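CurH (Lyngbya majuscula, PDB 3KG7) is a polyketide synthase dehydratase domain that probably removes water from a beta-hydroxyacyl intermediate while the polyketide chain of curacin is being built. Local coordinates at residues 53-58 against 71-76; 84-89 against 117-122; 35-40 against 48-53. One frame throughout, in Å; residues are numbered along the deposited sequence.

Interaction 1 of 3, residues 53-58 against 71-76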
ATOM      1  N   SER C  53     -14.768 -13.084 -10.596  1.00 82.40           N
ATOM      2  CA  SER C  53     -14.377 -12.900  -9.194  1.00 80.66           C
ATOM      3  C   SER C  53     -13.864 -11.504  -8.936  1.00 80.91           C
ATOM      4  O   SER C  53     -14.114 -10.923  -7.877  1.00 83.25           O
ATOM      5  CB  SER C  53     -13.296 -13.898  -8.787  1.00 78.54           C
ATOM      6  OG  SER C  53     -13.705 -15.214  -9.084  1.00 81.51           O
ATOM      7  N   TYR C  54     -13.135 -10.966  -9.902  1.00 79.96           N
ATOM      8  CA  TYR C  54     -12.570  -9.628  -9.752  1.00 80.65           C
ATOM      9  C   TYR C  54     -13.647  -8.554  -9.760  1.00 81.59           C
ATOM     10  O   TYR C  54     -13.503  -7.541  -9.084  1.00 82.33           O
ATOM     11  CB  TYR C  54     -11.482  -9.379 -10.800  1.00 78.27           C
ATOM     12  CG  TYR C  54     -10.470 -10.498 -10.805  1.00 78.09           C
ATOM     13  CD1 TYR C  54      -9.748 -10.810  -9.657  1.00 78.53           C
ATOM     14  CD2 TYR C  54     -10.253 -11.267 -11.947  1.00 77.78           C
ATOM     15  CE1 TYR C  54      -8.833 -11.857  -9.648  1.00 79.36           C
ATOM     16  CE2 TYR C  54      -9.332 -12.297 -11.948  1.00 77.26           C
ATOM     17  CZ  TYR C  54      -8.632 -12.590 -10.799  1.00 76.84           C
ATOM     18  OH  TYR C  54      -7.722 -13.608 -10.797  1.00 77.47           O
ATOM     19  N   ILE C  55     -14.735  -8.800 -10.492  1.00 81.16           N
ATOM     20  CA  ILE C  55     -15.884  -7.910 -10.461  1.00 80.37           C
ATOM     21  C   ILE C  55     -16.457  -7.939  -9.051  1.00 81.99           C
ATOM     22  O   ILE C  55     -16.728  -6.884  -8.461  1.00 84.32           O
ATOM     23  CB  ILE C  55     -16.979  -8.294 -11.486  1.00 79.77           C
ATOM     24  CG1 ILE C  55     -16.373  -8.532 -12.876  1.00 80.00           C
ATOM     25  CG2 ILE C  55     -18.041  -7.188 -11.549  1.00 78.82           C
ATOM     26  CD1 ILE C  55     -17.301  -9.217 -13.865  1.00 79.73           C
ATOM     27  N   ALA C  56     -16.623  -9.151  -8.519  1.00 80.08           N
ATOM     28  CA  ALA C  56     -17.074  -9.361  -7.152  1.00 80.08           C
ATOM     29  C   ALA C  56     -16.239  -8.548  -6.183  1.00 82.43           C
ATOM     30  O   ALA C  56     -16.785  -7.839  -5.333  1.00 84.34           O
ATOM     31  CB  ALA C  56     -16.986 -10.816  -6.804  1.00 77.59           C
HETATM   32  N   MSE C  57     -14.918  -8.641  -6.330  1.00 85.02           N
HETATM   33  CA  MSE C  57     -13.985  -7.948  -5.432  1.00 90.33           C
HETATM   34  C   MSE C  57     -14.141  -6.432  -5.503  1.00 85.86           C
HETATM   35  O   MSE C  57     -14.174  -5.746  -4.481  1.00 83.15           O
HETATM   36  CB  MSE C  57     -12.544  -8.337  -5.745  1.00 90.32           C
HETATM   37  CG  MSE C  57     -12.222  -9.762  -5.387  1.00 96.32           C
HETATM   38 SE   MSE C  57     -10.389 -10.200  -5.845  1.00102.53          SE
HETATM   39  CE  MSE C  57      -9.460  -9.445  -4.310  1.00100.12           C
ATOM     40  N   THR C  58     -14.245  -5.925  -6.725  1.00 83.73           N
ATOM     41  CA  THR C  58     -14.374  -4.501  -6.956  1.00 82.00           C
ATOM     42  C   THR C  58     -15.677  -3.991  -6.350  1.00 82.85           C
ATOM     43  O   THR C  58     -15.694  -2.942  -5.675  1.00 82.10           O
ATOM     44  CB  THR C  58     -14.297  -4.161  -8.453  1.00 81.74           C
ATOM     45  OG1 THR C  58     -13.038  -4.602  -8.981  1.00 81.29           O
ATOM     46  CG2 THR C  58     -14.423  -2.657  -8.662  1.00 81.79           C
ATOM     47  N   ILE C  71     -14.587  -4.292 -18.640  1.00 80.75           N
ATOM     48  CA  ILE C  71     -13.909  -5.320 -17.868  1.00 80.08           C
ATOM     49  C   ILE C  71     -13.147  -6.223 -18.821  1.00 80.26           C
ATOM     50  O   ILE C  71     -13.713  -6.709 -19.801  1.00 81.18           O
ATOM     51  CB  ILE C  71     -14.906  -6.166 -17.038  1.00 80.52           C
ATOM     52  CG1 ILE C  71     -15.731  -5.269 -16.100  1.00 78.76           C
ATOM     53  CG2 ILE C  71     -14.155  -7.240 -16.238  1.00 80.85           C
ATOM     54  CD1 ILE C  71     -17.069  -5.865 -15.681  1.00 76.71           C
ATOM     55  N   ASN C  72     -11.859  -6.417 -18.544  1.00 79.58           N
ATOM     56  CA  ASN C  72     -11.040  -7.368 -19.301  1.00 79.05           C
ATOM     57  C   ASN C  72     -10.302  -8.352 -18.405  1.00 79.37           C
ATOM     58  O   ASN C  72      -9.810  -7.994 -17.323  1.00 81.95           O
ATOM     59  CB  ASN C  72     -10.023  -6.654 -20.189  1.00 80.23           C
ATOM     60  CG  ASN C  72     -10.639  -5.542 -21.006  1.00 81.03           C
ATOM     61  OD1 ASN C  72     -11.022  -4.499 -20.461  1.00 81.32           O
ATOM     62  ND2 ASN C  72     -10.719  -5.745 -22.320  1.00 78.49           N
ATOM     63  N   PHE C  73     -10.233  -9.596 -18.859  1.00 78.27           N
ATOM     64  CA  PHE C  73      -9.437 -10.601 -18.176  1.00 77.93           C
ATOM     65  C   PHE C  73      -8.244 -10.961 -19.037  1.00 78.16           C
ATOM     66  O   PHE C  73      -8.381 -11.268 -20.224  1.00 78.47           O
ATOM     67  CB  PHE C  73     -10.257 -11.847 -17.858  1.00 77.63           C
ATOM     68  CG  PHE C  73     -11.631 -11.548 -17.360  1.00 78.52           C
ATOM     69  CD1 PHE C  73     -11.818 -10.874 -16.156  1.00 77.89           C
ATOM     70  CD2 PHE C  73     -12.748 -11.935 -18.099  1.00 78.79           C
ATOM     71  CE1 PHE C  73     -13.096 -10.584 -15.699  1.00 78.92           C
ATOM     72  CE2 PHE C  73     -14.042 -11.649 -17.643  1.00 78.69           C
ATOM     73  CZ  PHE C  73     -14.214 -10.975 -16.441  1.00 78.18           C
ATOM     74  N   GLN C  74      -7.070 -10.896 -18.426  1.00 78.99           N
ATOM     75  CA  GLN C  74      -5.829 -11.269 -19.077  1.00 79.85           C
ATOM     76  C   GLN C  74      -5.516 -12.724 -18.700  1.00 80.70           C
ATOM     77  O   GLN C  74      -6.373 -13.606 -18.855  1.00 82.22           O
ATOM     78  CB  GLN C  74      -4.713 -10.298 -18.668  1.00 79.32           C
ATOM     79  CG  GLN C  74      -4.934  -8.842 -19.108  1.00 78.44           C
ATOM     80  CD  GLN C  74      -5.999  -8.109 -18.290  1.00 80.31           C
ATOM     81  OE1 GLN C  74      -5.872  -7.955 -17.078  1.00 82.09           O
ATOM     82  NE2 GLN C  74      -7.047  -7.642 -18.958  1.00 79.45           N
ATOM     83  N   GLN C  75      -4.310 -12.991 -18.204  1.00 81.64           N
ATOM     84  CA  GLN C  75      -3.982 -14.357 -17.793  1.00 81.27           C
ATOM     85  C   GLN C  75      -4.693 -14.729 -16.486  1.00 79.87           C
ATOM     86  O   GLN C  75      -4.888 -13.880 -15.609  1.00 78.71           O
ATOM     87  CB  GLN C  75      -2.472 -14.609 -17.728  1.00 83.01           C
ATOM     88  CG  GLN C  75      -1.612 -13.397 -17.405  1.00 85.83           C
ATOM     89  CD  GLN C  75      -0.166 -13.577 -17.858  1.00 88.46           C
ATOM     90  OE1 GLN C  75       0.227 -14.650 -18.344  1.00 88.79           O
ATOM     91  NE2 GLN C  75       0.636 -12.525 -17.703  1.00 89.20           N
ATOM     92  N   PRO C  76      -5.136 -15.993 -16.386  1.00 78.40           N
ATOM     93  CA  PRO C  76      -5.774 -16.488 -15.163  1.00 78.64           C
ATOM     94  C   PRO C  76      -4.824 -16.598 -13.967  1.00 78.18           C
ATOM     95  O   PRO C  76      -3.625 -16.831 -14.146  1.00 79.84           O
ATOM     96  CB  PRO C  76      -6.265 -17.887 -15.560  1.00 78.38           C
ATOM     97  CG  PRO C  76      -5.449 -18.268 -16.729  1.00 79.05           C
ATOM     98  CD  PRO C  76      -5.104 -17.010 -17.451  1.00 78.29           C
TER
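The Phe73 ring meets Ile55 at its edge. Ile55 CD1 lies near the ring plane, 4.4 Å from Phe73 CZ. The Tyr54 ring comes near from the same helix, but its CD2 stops 4.5 Å from Phe73 CD1. This is the core of a hotdog fold: helix 52-62 is the buried helix, and strand 66-73 is part of the antiparallel sheet that wraps it. The domain is a double hotdog, and this contact belongs to the first of the two.

The closest meeting is between two isoleucines. Ile55 CD1 lies 3.8 Å from Ile71 CD1, and Ile55 CG1 is nearly as close. The two side chains cross at about a right angle, with the Ile71 CD1 methyl against both CG1 and CD1 of Ile55. Ile55 CG1 sits anti to its own carbonyl carbon (chi1 -49°), and chi2 is extended at 167°. This carries CD1 away from the helix toward both Ile71 and Phe73. No hydrogen bond joins the two segments, and all three touching residues are buried.

Strand 225-236 borders strand 66-73: its Val231 and Trp229 form backbone hydrogen bonds with Ile71 and Phe73. Its Met234 also touches Ile55. Tyr54 turns to strand 117-124 and touches His119 and Ala120.

The helix is regular here. Met57 N hydrogen-bonds to Ser53 O, and Thr58 N hydrogen-bonds to Tyr54 O. The Tyr54 carbonyl takes a second donor from the Thr58 side chain. Thr58 OG1 reaches Tyr54 O at 3.0 Å, tilted 29° from the carbonyl plane, and comes from the face opposite to Thr58 N.

Interaction 2 of 3, residues 84-89 against 117-122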
ATOM      1  N   THR C  84       0.554 -23.868  -3.433  1.00 83.03           N
ATOM      2  CA  THR C  84       0.857 -22.633  -4.148  1.00 82.40           C
ATOM      3  C   THR C  84       0.170 -21.438  -3.497  1.00 82.34           C
ATOM      4  O   THR C  84      -1.032 -21.480  -3.225  1.00 83.07           O
ATOM      5  CB  THR C  84       0.453 -22.728  -5.629  1.00 82.28           C
ATOM      6  OG1 THR C  84       1.220 -23.766  -6.258  1.00 84.38           O
ATOM      7  CG2 THR C  84       0.698 -21.403  -6.345  1.00 80.75           C
ATOM      8  N   THR C  85       0.961 -20.399  -3.230  1.00 80.86           N
ATOM      9  CA  THR C  85       0.484 -19.124  -2.706  1.00 80.41           C
ATOM     10  C   THR C  85       0.790 -18.058  -3.730  1.00 79.08           C
ATOM     11  O   THR C  85       1.910 -17.957  -4.206  1.00 81.77           O
ATOM     12  CB  THR C  85       1.195 -18.749  -1.374  1.00 81.48           C
ATOM     13  OG1 THR C  85       0.712 -19.589  -0.322  1.00 83.73           O
ATOM     14  CG2 THR C  85       0.959 -17.282  -0.982  1.00 80.31           C
ATOM     15  N   ARG C  86      -0.217 -17.267  -4.065  1.00 77.53           N
ATOM     16  CA  ARG C  86      -0.035 -16.122  -4.939  1.00 78.38           C
ATOM     17  C   ARG C  86      -0.338 -14.830  -4.200  1.00 78.99           C
ATOM     18  O   ARG C  86      -1.443 -14.627  -3.704  1.00 79.21           O
ATOM     19  CB  ARG C  86      -0.898 -16.257  -6.200  1.00 78.84           C
ATOM     20  CG  ARG C  86      -0.450 -17.400  -7.079  1.00 75.97           C
ATOM     21  CD  ARG C  86      -0.642 -17.082  -8.529  1.00 78.41           C
ATOM     22  NE  ARG C  86       0.611 -17.224  -9.256  1.00 78.05           N
ATOM     23  CZ  ARG C  86       1.288 -16.217  -9.787  1.00 77.48           C
ATOM     24  NH1 ARG C  86       0.834 -14.974  -9.710  1.00 76.69           N
ATOM     25  NH2 ARG C  86       2.419 -16.460 -10.412  1.00 80.28           N
ATOM     26  N   GLU C  87       0.678 -13.982  -4.112  1.00 79.08           N
ATOM     27  CA  GLU C  87       0.584 -12.648  -3.537  1.00 79.78           C
ATOM     28  C   GLU C  87      -0.259 -11.783  -4.479  1.00 78.98           C
ATOM     29  O   GLU C  87       0.163 -11.490  -5.594  1.00 79.95           O
ATOM     30  CB  GLU C  87       2.003 -12.102  -3.432  1.00 79.52           C
ATOM     31  CG  GLU C  87       2.183 -10.810  -2.673  1.00 82.10           C
ATOM     32  CD  GLU C  87       3.657 -10.441  -2.518  1.00 81.71           C
ATOM     33  OE1 GLU C  87       4.483 -11.364  -2.317  1.00 83.43           O
ATOM     34  OE2 GLU C  87       3.985  -9.238  -2.593  1.00 80.00           O
ATOM     35  N   THR C  88      -1.448 -11.386  -4.037  1.00 78.00           N
ATOM     36  CA  THR C  88      -2.414 -10.740  -4.917  1.00 78.96           C
ATOM     37  C   THR C  88      -2.687  -9.291  -4.509  1.00 78.14           C
ATOM     38  O   THR C  88      -2.721  -8.976  -3.327  1.00 78.80           O
ATOM     39  CB  THR C  88      -3.716 -11.558  -4.936  1.00 80.23           C
ATOM     40  OG1 THR C  88      -3.391 -12.951  -5.060  1.00 80.25           O
ATOM     41  CG2 THR C  88      -4.603 -11.149  -6.094  1.00 79.40           C
ATOM     42  N   GLN C  89      -2.864  -8.414  -5.493  1.00 77.16           N
ATOM     43  CA  GLN C  89      -3.103  -6.998  -5.232  1.00 76.92           C
ATOM     44  C   GLN C  89      -4.176  -6.459  -6.156  1.00 78.75           C
ATOM     45  O   GLN C  89      -4.048  -6.555  -7.380  1.00 80.29           O
ATOM     46  CB  GLN C  89      -1.818  -6.188  -5.407  1.00 74.10           C
ATOM     47  CG  GLN C  89      -0.805  -6.383  -4.290  1.00 73.58           C
ATOM     48  CD  GLN C  89       0.305  -5.351  -4.295  1.00 72.19           C
ATOM     49  OE1 GLN C  89       0.311  -4.432  -5.109  1.00 72.67           O
ATOM     50  NE2 GLN C  89       1.257  -5.501  -3.382  1.00 69.92           N
ATOM     51  N   GLN C 117       1.992 -10.545 -12.673  1.00 77.74           N
ATOM     52  CA  GLN C 117       1.114 -10.916 -13.770  1.00 78.49           C
ATOM     53  C   GLN C 117      -0.218 -10.238 -13.549  1.00 79.19           C
ATOM     54  O   GLN C 117      -0.746 -10.266 -12.445  1.00 80.48           O
ATOM     55  CB  GLN C 117       0.902 -12.431 -13.787  1.00 79.22           C
ATOM     56  CG  GLN C 117       2.180 -13.269 -13.930  1.00 81.77           C
ATOM     57  CD  GLN C 117       1.898 -14.768 -14.029  1.00 82.38           C
ATOM     58  OE1 GLN C 117       0.926 -15.199 -14.663  1.00 84.08           O
ATOM     59  NE2 GLN C 117       2.752 -15.567 -13.409  1.00 83.11           N
ATOM     60  N   GLN C 118      -0.772  -9.636 -14.595  1.00 78.96           N
ATOM     61  CA  GLN C 118      -2.077  -9.002 -14.481  1.00 77.60           C
ATOM     62  C   GLN C 118      -3.189  -9.988 -14.829  1.00 77.83           C
ATOM     63  O   GLN C 118      -3.064 -10.777 -15.760  1.00 79.98           O
ATOM     64  CB  GLN C 118      -2.154  -7.746 -15.349  1.00 75.96           C
ATOM     65  CG  GLN C 118      -3.184  -6.723 -14.852  1.00 78.55           C
ATOM     66  CD  GLN C 118      -3.419  -5.579 -15.823  1.00 77.60           C
ATOM     67  OE1 GLN C 118      -2.504  -5.154 -16.533  1.00 78.13           O
ATOM     68  NE2 GLN C 118      -4.653  -5.073 -15.859  1.00 76.43           N
ATOM     69  N   HIS C 119      -4.275  -9.938 -14.074  1.00 77.88           N
ATOM     70  CA  HIS C 119      -5.386 -10.843 -14.291  1.00 77.73           C
ATOM     71  C   HIS C 119      -6.645 -10.121 -14.764  1.00 79.52           C
ATOM     72  O   HIS C 119      -7.460 -10.696 -15.503  1.00 81.10           O
ATOM     73  CB  HIS C 119      -5.642 -11.659 -13.028  1.00 75.24           C
ATOM     74  CG  HIS C 119      -4.434 -12.403 -12.553  1.00 74.20           C
ATOM     75  ND1 HIS C 119      -3.908 -13.481 -13.236  1.00 73.63           N
ATOM     76  CD2 HIS C 119      -3.638 -12.214 -11.476  1.00 72.78           C
ATOM     77  CE1 HIS C 119      -2.843 -13.925 -12.597  1.00 74.05           C
ATOM     78  NE2 HIS C 119      -2.659 -13.175 -11.524  1.00 74.82           N
ATOM     79  N   ALA C 120      -6.790  -8.860 -14.357  1.00 78.75           N
ATOM     80  CA  ALA C 120      -7.991  -8.102 -14.673  1.00 79.92           C
ATOM     81  C   ALA C 120      -7.796  -6.583 -14.685  1.00 80.32           C
ATOM     82  O   ALA C 120      -6.933  -6.045 -13.985  1.00 82.09           O
ATOM     83  CB  ALA C 120      -9.117  -8.481 -13.715  1.00 80.13           C
ATOM     84  N   SER C 121      -8.611  -5.912 -15.500  1.00 80.01           N
ATOM     85  CA  SER C 121      -8.736  -4.459 -15.475  1.00 80.56           C
ATOM     86  C   SER C 121     -10.197  -4.092 -15.677  1.00 81.30           C
ATOM     87  O   SER C 121     -10.931  -4.820 -16.351  1.00 81.40           O
ATOM     88  CB  SER C 121      -7.894  -3.822 -16.579  1.00 80.45           C
ATOM     89  OG  SER C 121      -8.236  -4.363 -17.844  1.00 80.67           O
HETATM   90  N   MSE C 122     -10.614  -2.976 -15.097  1.00 83.12           N
HETATM   91  CA  MSE C 122     -11.969  -2.454 -15.301  1.00 88.35           C
HETATM   92  C   MSE C 122     -12.099  -1.039 -14.752  1.00 84.67           C
HETATM   93  O   MSE C 122     -11.192  -0.538 -14.084  1.00 83.58           O
HETATM   94  CB  MSE C 122     -13.017  -3.364 -14.656  1.00 90.18           C
HETATM   95  CG  MSE C 122     -12.991  -3.367 -13.141  1.00 95.45           C
HETATM   96 SE   MSE C 122     -13.409  -5.119 -12.392  1.00103.34          SE
HETATM   97  CE  MSE C 122     -11.836  -6.095 -13.023  1.00 98.32           C
TER
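The contact lies at a classic beta bulge in strand 117-124, where Arg86 meets Gln117 and His119. His119 and Ala120 form the bulge, both facing one residue of strand 101-109. The Arg86 side chain spans that intervening strand. Its CG is anti to the carbonyl carbon (chi1 -67°), and the chain then bends at chi2 and chi3 to bring the guanidinium over to Gln117.

Arg86 NH2 lies 3.1 Å from Gln117 NE2. Both are donors as modelled, so this is proximity without a hydrogen bond. The guanidinium and amide planes are 64° apart. Arg86 NH1 sits at the edge of the His119 ring, near its plane, 4.3 Å from His119 NE2. The two nitrogens are linked through Ser107 of strand 101-109: its OG is hydrogen-bonded to both Arg86 NH1 and His119 NE2. The other ring nitrogen, His119 ND1, is hydrogen-bonded to Gln75 O. The ring is thus held from two sides, which fixes its rotation.

Just before the bulge, Gln118 NE2 donates to Ala120 O at 3.1 Å in an almost straight hydrogen bond (174°), from above the carbonyl plane of Ala120.

Strand 101-109 lies between the two strands of the contact, and strand 24-30 pairs with the far edge of strand 86-92. Helix 52-62 touches His119 through Tyr54.

Interaction 3 of 3, residues 35-40 against 48-53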
ATOM      1  N   HIS C  35      -8.646 -19.545   0.613  1.00 84.08           N
ATOM      2  CA  HIS C  35      -9.764 -19.591  -0.309  1.00 83.19           C
ATOM      3  C   HIS C  35      -9.977 -21.010  -0.831  1.00 82.96           C
ATOM      4  O   HIS C  35      -9.758 -21.263  -2.018  1.00 84.20           O
ATOM      5  CB  HIS C  35      -9.469 -18.680  -1.497  1.00 84.81           C
ATOM      6  CG  HIS C  35      -9.444 -17.227  -1.156  1.00 85.81           C
ATOM      7  ND1 HIS C  35     -10.546 -16.412  -1.303  1.00 87.30           N
ATOM      8  CD2 HIS C  35      -8.451 -16.440  -0.682  1.00 85.76           C
ATOM      9  CE1 HIS C  35     -10.235 -15.185  -0.921  1.00 87.71           C
ATOM     10  NE2 HIS C  35      -8.970 -15.176  -0.537  1.00 86.66           N
ATOM     11  N   PRO C  36     -10.424 -21.936   0.038  1.00 81.47           N
ATOM     12  CA  PRO C  36     -10.611 -23.312  -0.398  1.00 79.64           C
ATOM     13  C   PRO C  36     -11.525 -23.468  -1.603  1.00 80.70           C
ATOM     14  O   PRO C  36     -11.425 -24.471  -2.307  1.00 81.22           O
ATOM     15  CB  PRO C  36     -11.238 -23.988   0.826  1.00 78.81           C
ATOM     16  CG  PRO C  36     -11.747 -22.892   1.662  1.00 78.34           C
ATOM     17  CD  PRO C  36     -10.779 -21.780   1.457  1.00 80.01           C
ATOM     18  N   TRP C  37     -12.400 -22.495  -1.839  1.00 79.96           N
ATOM     19  CA  TRP C  37     -13.372 -22.586  -2.937  1.00 80.81           C
ATOM     20  C   TRP C  37     -12.724 -22.705  -4.310  1.00 80.93           C
ATOM     21  O   TRP C  37     -13.276 -23.345  -5.197  1.00 81.31           O
ATOM     22  CB  TRP C  37     -14.359 -21.415  -2.919  1.00 81.19           C
ATOM     23  CG  TRP C  37     -13.751 -20.045  -3.080  1.00 81.09           C
ATOM     24  CD1 TRP C  37     -13.272 -19.239  -2.085  1.00 82.03           C
ATOM     25  CD2 TRP C  37     -13.583 -19.317  -4.303  1.00 81.39           C
ATOM     26  NE1 TRP C  37     -12.804 -18.059  -2.616  1.00 82.65           N
ATOM     27  CE2 TRP C  37     -12.988 -18.079  -3.975  1.00 82.02           C
ATOM     28  CE3 TRP C  37     -13.873 -19.593  -5.649  1.00 82.45           C
ATOM     29  CZ2 TRP C  37     -12.680 -17.114  -4.941  1.00 81.48           C
ATOM     30  CZ3 TRP C  37     -13.562 -18.633  -6.611  1.00 81.91           C
ATOM     31  CH2 TRP C  37     -12.975 -17.405  -6.246  1.00 80.91           C
ATOM     32  N   ILE C  38     -11.552 -22.098  -4.480  1.00 80.23           N
ATOM     33  CA  ILE C  38     -10.860 -22.148  -5.771  1.00 79.40           C
ATOM     34  C   ILE C  38     -10.585 -23.592  -6.170  1.00 80.83           C
ATOM     35  O   ILE C  38     -10.691 -23.953  -7.339  1.00 82.72           O
ATOM     36  CB  ILE C  38      -9.553 -21.341  -5.775  1.00 77.96           C
ATOM     37  CG1 ILE C  38      -9.824 -19.910  -5.316  1.00 78.04           C
ATOM     38  CG2 ILE C  38      -8.909 -21.358  -7.166  1.00 75.59           C
ATOM     39  CD1 ILE C  38      -8.585 -19.148  -4.987  1.00 78.70           C
ATOM     40  N   GLY C  39     -10.263 -24.422  -5.184  1.00 79.65           N
ATOM     41  CA  GLY C  39     -10.030 -25.839  -5.411  1.00 78.10           C
ATOM     42  C   GLY C  39     -11.218 -26.572  -5.994  1.00 79.75           C
ATOM     43  O   GLY C  39     -11.072 -27.674  -6.515  1.00 80.32           O
ATOM     44  N   ASP C  40     -12.399 -25.966  -5.907  1.00 81.55           N
ATOM     45  CA  ASP C  40     -13.603 -26.554  -6.490  1.00 82.54           C
ATOM     46  C   ASP C  40     -14.042 -25.879  -7.802  1.00 83.05           C
ATOM     47  O   ASP C  40     -15.099 -26.205  -8.349  1.00 83.84           O
ATOM     48  CB  ASP C  40     -14.735 -26.625  -5.456  1.00 85.07           C
ATOM     49  CG  ASP C  40     -14.582 -27.809  -4.491  1.00 87.10           C
ATOM     50  OD1 ASP C  40     -13.979 -28.848  -4.861  1.00 86.63           O
ATOM     51  OD2 ASP C  40     -15.078 -27.698  -3.350  1.00 88.73           O
ATOM     52  N   VAL C  48      -8.487 -22.719 -10.651  1.00 82.92           N
ATOM     53  CA  VAL C  48      -8.374 -21.422 -11.320  1.00 82.58           C
ATOM     54  C   VAL C  48      -9.461 -20.492 -10.819  1.00 81.67           C
ATOM     55  O   VAL C  48     -10.591 -20.929 -10.606  1.00 84.15           O
ATOM     56  CB  VAL C  48      -8.542 -21.565 -12.855  1.00 82.24           C
ATOM     57  CG1 VAL C  48      -8.564 -20.198 -13.528  1.00 80.89           C
ATOM     58  CG2 VAL C  48      -7.435 -22.446 -13.450  1.00 82.68           C
ATOM     59  N   ILE C  49      -9.113 -19.218 -10.645  1.00 81.48           N
ATOM     60  CA  ILE C  49     -10.069 -18.159 -10.280  1.00 80.62           C
ATOM     61  C   ILE C  49     -10.794 -17.674 -11.526  1.00 81.00           C
ATOM     62  O   ILE C  49     -10.163 -17.091 -12.417  1.00 81.87           O
ATOM     63  CB  ILE C  49      -9.357 -16.929  -9.698  1.00 80.58           C
ATOM     64  CG1 ILE C  49      -8.592 -17.271  -8.426  1.00 77.99           C
ATOM     65  CG2 ILE C  49     -10.355 -15.791  -9.438  1.00 82.81           C
ATOM     66  CD1 ILE C  49      -7.893 -16.080  -7.842  1.00 79.80           C
ATOM     67  N   PRO C  50     -12.120 -17.884 -11.598  1.00 82.46           N
ATOM     68  CA  PRO C  50     -12.843 -17.346 -12.749  1.00 82.06           C
ATOM     69  C   PRO C  50     -12.856 -15.806 -12.731  1.00 82.80           C
ATOM     70  O   PRO C  50     -12.941 -15.172 -11.663  1.00 80.54           O
ATOM     71  CB  PRO C  50     -14.249 -17.927 -12.595  1.00 83.42           C
ATOM     72  CG  PRO C  50     -14.381 -18.176 -11.129  1.00 86.62           C
ATOM     73  CD  PRO C  50     -13.015 -18.580 -10.658  1.00 85.21           C
ATOM     74  N   GLY C  51     -12.741 -15.237 -13.929  1.00 83.87           N
ATOM     75  CA  GLY C  51     -12.634 -13.792 -14.135  1.00 82.86           C
ATOM     76  C   GLY C  51     -13.631 -12.944 -13.375  1.00 82.77           C
ATOM     77  O   GLY C  51     -13.254 -11.922 -12.787  1.00 83.61           O
ATOM     78  N   VAL C  52     -14.898 -13.355 -13.374  1.00 82.42           N
ATOM     79  CA  VAL C  52     -15.945 -12.578 -12.690  1.00 83.32           C
ATOM     80  C   VAL C  52     -15.687 -12.323 -11.189  1.00 84.24           C
ATOM     81  O   VAL C  52     -16.297 -11.430 -10.597  1.00 87.90           O
ATOM     82  CB  VAL C  52     -17.382 -13.138 -12.922  1.00 83.35           C
ATOM     83  CG1 VAL C  52     -17.756 -13.056 -14.404  1.00 81.24           C
ATOM     84  CG2 VAL C  52     -17.535 -14.563 -12.374  1.00 81.75           C
ATOM     85  N   SER C  53     -14.768 -13.084 -10.596  1.00 82.40           N
ATOM     86  CA  SER C  53     -14.377 -12.900  -9.194  1.00 80.66           C
ATOM     87  C   SER C  53     -13.864 -11.504  -8.936  1.00 80.91           C
ATOM     88  O   SER C  53     -14.114 -10.923  -7.877  1.00 83.25           O
ATOM     89  CB  SER C  53     -13.296 -13.898  -8.787  1.00 78.54           C
ATOM     90  OG  SER C  53     -13.705 -15.214  -9.084  1.00 81.51           O
TER
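Trp37 presents the edge of its six-membered ring to 48-53. Its CH2 lies 3.7 Å from Ser53 OG, and its CZ3 lies 4.1 Å from Pro50 CD, both near the ring plane. Ile49 CG2 comes in obliquely beside them. Ile38 follows: its CD1 is 3.9 Å from Ile49 CG1, and its CG2 packs on the backbone at Val48.

Packing and a hydrogen bond position the indole: Ile38 CG1 covers one face, and Trp37 NE1 donates to His35 ND1 at 3.1 Å, in the imidazole plane. With chi1 at 61°, Trp37 CG sits between backbone N and carbonyl carbon. With an alanine here, a gap is likely to open beside Pro50 and Ser53, and His35 ND1 would lose its donor.

The segments flank His41, which with Pro50 has the spacing of the ends of the dehydratase HxxxGxxxxP motif; the glycine differs, so the match is partial. In relatives the motif histidine is catalytic, paired with an aspartate; Asp206, which Pro50 touches, is probably its equivalent. Val48 O is hydrogen-bonded to His41 ND1. Pro50 O accepts from both Ser53 N and Ser53 OG, the latter in its carbonyl plane at 2.7 Å. Farther out, Trp37 stacks edge-to-face with His201.

Overall arrangement
From the N terminus, interaction 3 comes first. It closes the short loop from 35-40 through strands 41-43 and 46-47 to the start of helix 52-62. Interaction 1 follows, taking the helix against the end of strand 66-73; the two share Ser53. Interaction 2 comes last and closes the longest loop, from 84-89 by way of strand 101-109 to 117-122. The three lie in series; none nests in or crosses another. Segments 71-76 and 117-122 lie on neighbouring strands, so interactions 1 and 2 touch. Interactions 2 and 3 do not. Interactions 1 and 3 tie helix 52-62 to strand 66-73 and to the loop before strand 41-43; interaction 2 joins strands 86-92 and 117-124 across strand 101-109.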